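Local coordinates for vibralactone Cyclase (Boreostereum vibrans, PDB 6KD0), which probably catalyses the cyclization that forms the fused bicyclic beta-lactone of vibralactone, using an alpha/beta-hydrolase fold, at residues Ala37-Trp42 and Tyr134-Glu139. Numbering follows the deposited sequence.
Sequences ARRAFW and YRLTPE
R39 reaches from helix 35-54 and meets the carboxylate of E139 end-on, one nitrogen to each oxygen, in a bidentate salt bridge. R39 NH1 donates to OE2 of E139 at 3.0 Å. R39 NH2 does the same to E139 OE1 at 2.9 Å, both on the syn sides of the oxygens; the two planes, 21° apart, keep both bonds nearly straight. Arginine suits the place because its long chain, extended from CG to NE, spans the gap to the loop, whereas the bend at chi2 (88°) turns the E139 carboxylate toward the guanidinium. The closely packed side lies around NH2. T137 O is 2.9 Å from R39 NH2, but at too poor an angle for a hydrogen bond; NH2 donates one instead to the A107 carbonyl oxygen. CB of L136 and CD of P138 each lie 4.0 Å from R39 NH2, oblique to the guanidinium plane. On the looser side E139 is solvent-exposed, where a charged residue is at home. Cutting R39 back to an alanine is likely to leave the E139 carboxylate without its mate. The contact ties an N-terminal helix to the loop between strand 128-132 and helix 144-158, a beta-to-alpha connection of the alpha/beta-hydrolase fold.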
loop_
_atom_site.group_PDB
_atom_site.type_symbol
_atom_site.label_atom_id
_atom_site.label_comp_id
_atom_site.label_asym_id
_atom_site.label_seq_id
_atom_site.Cartn_x
_atom_site.Cartn_y
_atom_site.Cartn_z
ATOM N N ALA A 37 17.346 -13.313 -4.951
ATOM C CA ALA A 37 17.652 -13.331 -3.523
ATOM C C ALA A 37 16.681 -12.462 -2.733
ATOM O O ALA A 37 16.341 -12.791 -1.591
ATOM C CB ALA A 37 19.094 -12.887 -3.280
ATOM N N ARG A 38 16.204 -11.362 -3.321
ATOM C CA ARG A 38 15.228 -10.523 -2.623
ATOM C C ARG A 38 13.866 -11.215 -2.518
ATOM O O ARG A 38 13.223 -11.201 -1.454
ATOM C CB ARG A 38 15.116 -9.180 -3.354
ATOM C CG ARG A 38 16.387 -8.340 -3.272
ATOM C CD ARG A 38 16.468 -7.277 -4.374
ATOM N NE ARG A 38 17.735 -6.545 -4.336
ATOM C CZ ARG A 38 17.997 -5.512 -3.532
ATOM N NH1 ARG A 38 17.077 -5.059 -2.683
ATOM N NH2 ARG A 38 19.189 -4.926 -3.586
ATOM N N ARG A 39 13.413 -11.829 -3.609
ATOM C CA ARG A 39 12.195 -12.631 -3.555
ATOM C C ARG A 39 12.323 -13.755 -2.527
ATOM O O ARG A 39 11.409 -13.984 -1.715
ATOM C CB ARG A 39 11.889 -13.188 -4.938
ATOM C CG ARG A 39 11.449 -12.122 -5.931
ATOM C CD ARG A 39 11.337 -12.642 -7.380
ATOM N NE ARG A 39 10.636 -11.674 -8.223
ATOM C CZ ARG A 39 10.583 -11.698 -9.555
ATOM N NH1 ARG A 39 11.201 -12.659 -10.243
ATOM N NH2 ARG A 39 9.894 -10.757 -10.197
ATOM N N ALA A 40 13.466 -14.459 -2.535
ATOM C CA ALA A 40 13.679 -15.549 -1.582
ATOM C C ALA A 40 13.731 -15.035 -0.156
ATOM O O ALA A 40 13.338 -15.746 0.776
ATOM C CB ALA A 40 14.971 -16.303 -1.909
ATOM N N PHE A 41 14.245 -13.814 0.043
ATOM C CA PHE A 41 14.336 -13.260 1.390
ATOM C C PHE A 41 12.952 -12.996 1.953
ATOM O O PHE A 41 12.684 -13.241 3.145
ATOM C CB PHE A 41 15.152 -11.963 1.375
ATOM C CG PHE A 41 15.318 -11.329 2.744
ATOM C CD1 PHE A 41 16.053 -11.970 3.740
ATOM C CD2 PHE A 41 14.749 -10.097 3.027
ATOM C CE1 PHE A 41 16.206 -11.396 4.991
ATOM C CE2 PHE A 41 14.911 -9.510 4.287
ATOM C CZ PHE A 41 15.632 -10.161 5.265
ATOM N N TRP A 42 12.067 -12.440 1.115
ATOM C CA TRP A 42 10.685 -12.261 1.557
ATOM C C TRP A 42 10.005 -13.606 1.796
ATOM O O TRP A 42 9.267 -13.768 2.775
ATOM C CB TRP A 42 9.907 -11.408 0.548
ATOM C CG TRP A 42 10.113 -9.953 0.840
ATOM C CD1 TRP A 42 11.166 -9.185 0.451
ATOM C CD2 TRP A 42 9.269 -9.114 1.643
ATOM N NE1 TRP A 42 11.028 -7.906 0.957
ATOM C CE2 TRP A 42 9.865 -7.837 1.683
ATOM C CE3 TRP A 42 8.063 -9.318 2.321
ATOM C CZ2 TRP A 42 9.292 -6.764 2.371
ATOM C CZ3 TRP A 42 7.497 -8.264 3.001
ATOM C CH2 TRP A 42 8.112 -6.995 3.020
ATOM N N TYR A 134 -1.212 -9.294 -8.346
ATOM C CA TYR A 134 -0.939 -8.562 -9.575
ATOM C C TYR A 134 0.413 -8.976 -10.150
ATOM O O TYR A 134 1.326 -9.392 -9.429
ATOM C CB TYR A 134 -1.001 -7.047 -9.325
ATOM C CG TYR A 134 -0.014 -6.477 -8.316
ATOM C CD1 TYR A 134 1.299 -6.169 -8.679
ATOM C CD2 TYR A 134 -0.416 -6.209 -7.004
ATOM C CE1 TYR A 134 2.205 -5.630 -7.743
ATOM C CE2 TYR A 134 0.466 -5.657 -6.067
ATOM C CZ TYR A 134 1.775 -5.373 -6.447
ATOM O OH TYR A 134 2.641 -4.843 -5.528
ATOM N N ARG A 135 0.548 -8.867 -11.470
ATOM C CA ARG A 135 1.768 -9.346 -12.112
ATOM C C ARG A 135 2.975 -8.492 -11.721
ATOM O O ARG A 135 2.870 -7.272 -11.550
ATOM C CB ARG A 135 1.581 -9.387 -13.630
ATOM C CG ARG A 135 1.047 -10.736 -14.095
ATOM C CD ARG A 135 0.709 -10.725 -15.578
ATOM N NE ARG A 135 -0.518 -9.983 -15.843
ATOM C CZ ARG A 135 -1.067 -9.829 -17.045
ATOM N NH1 ARG A 135 -0.500 -10.368 -18.127
ATOM N NH2 ARG A 135 -2.188 -9.133 -17.174
ATOM N N LEU A 136 4.124 -9.149 -11.566
ATOM C CA LEU A 136 5.348 -8.523 -11.084
ATOM C C LEU A 136 6.269 -8.110 -12.219
ATOM O O LEU A 136 6.297 -8.732 -13.287
ATOM C CB LEU A 136 6.121 -9.476 -10.168
ATOM C CG LEU A 136 5.319 -9.951 -8.949
ATOM C CD1 LEU A 136 6.150 -10.920 -8.122
ATOM C CD2 LEU A 136 4.874 -8.757 -8.129
ATOM N N THR A 137 7.051 -7.058 -11.956
ATOM C CA THR A 137 8.186 -6.703 -12.784
ATOM C C THR A 137 9.382 -7.576 -12.405
ATOM O O THR A 137 9.407 -8.170 -11.331
ATOM C CB THR A 137 8.540 -5.222 -12.591
ATOM O OG1 THR A 137 8.941 -5.015 -11.228
ATOM C CG2 THR A 137 7.338 -4.326 -12.924
ATOM N N PRO A 138 10.403 -7.671 -13.274
ATOM C CA PRO A 138 10.498 -7.137 -14.633
ATOM C C PRO A 138 9.832 -8.006 -15.684
ATOM O O PRO A 138 9.767 -7.582 -16.831
ATOM C CB PRO A 138 12.004 -7.081 -14.876
ATOM C CG PRO A 138 12.550 -8.242 -14.092
ATOM C CD PRO A 138 11.653 -8.338 -12.854
ATOM N N GLU A 139 9.383 -9.205 -15.302
ATOM C CA GLU A 139 8.748 -10.112 -16.263
ATOM C C GLU A 139 7.571 -9.449 -16.977
ATOM O O GLU A 139 7.357 -9.678 -18.175
ATOM C CB GLU A 139 8.303 -11.396 -15.563
ATOM C CG GLU A 139 9.453 -12.282 -15.098
ATOM C CD GLU A 139 9.958 -11.942 -13.707
ATOM O OE1 GLU A 139 9.488 -10.945 -13.103
ATOM O OE2 GLU A 139 10.839 -12.682 -13.207
#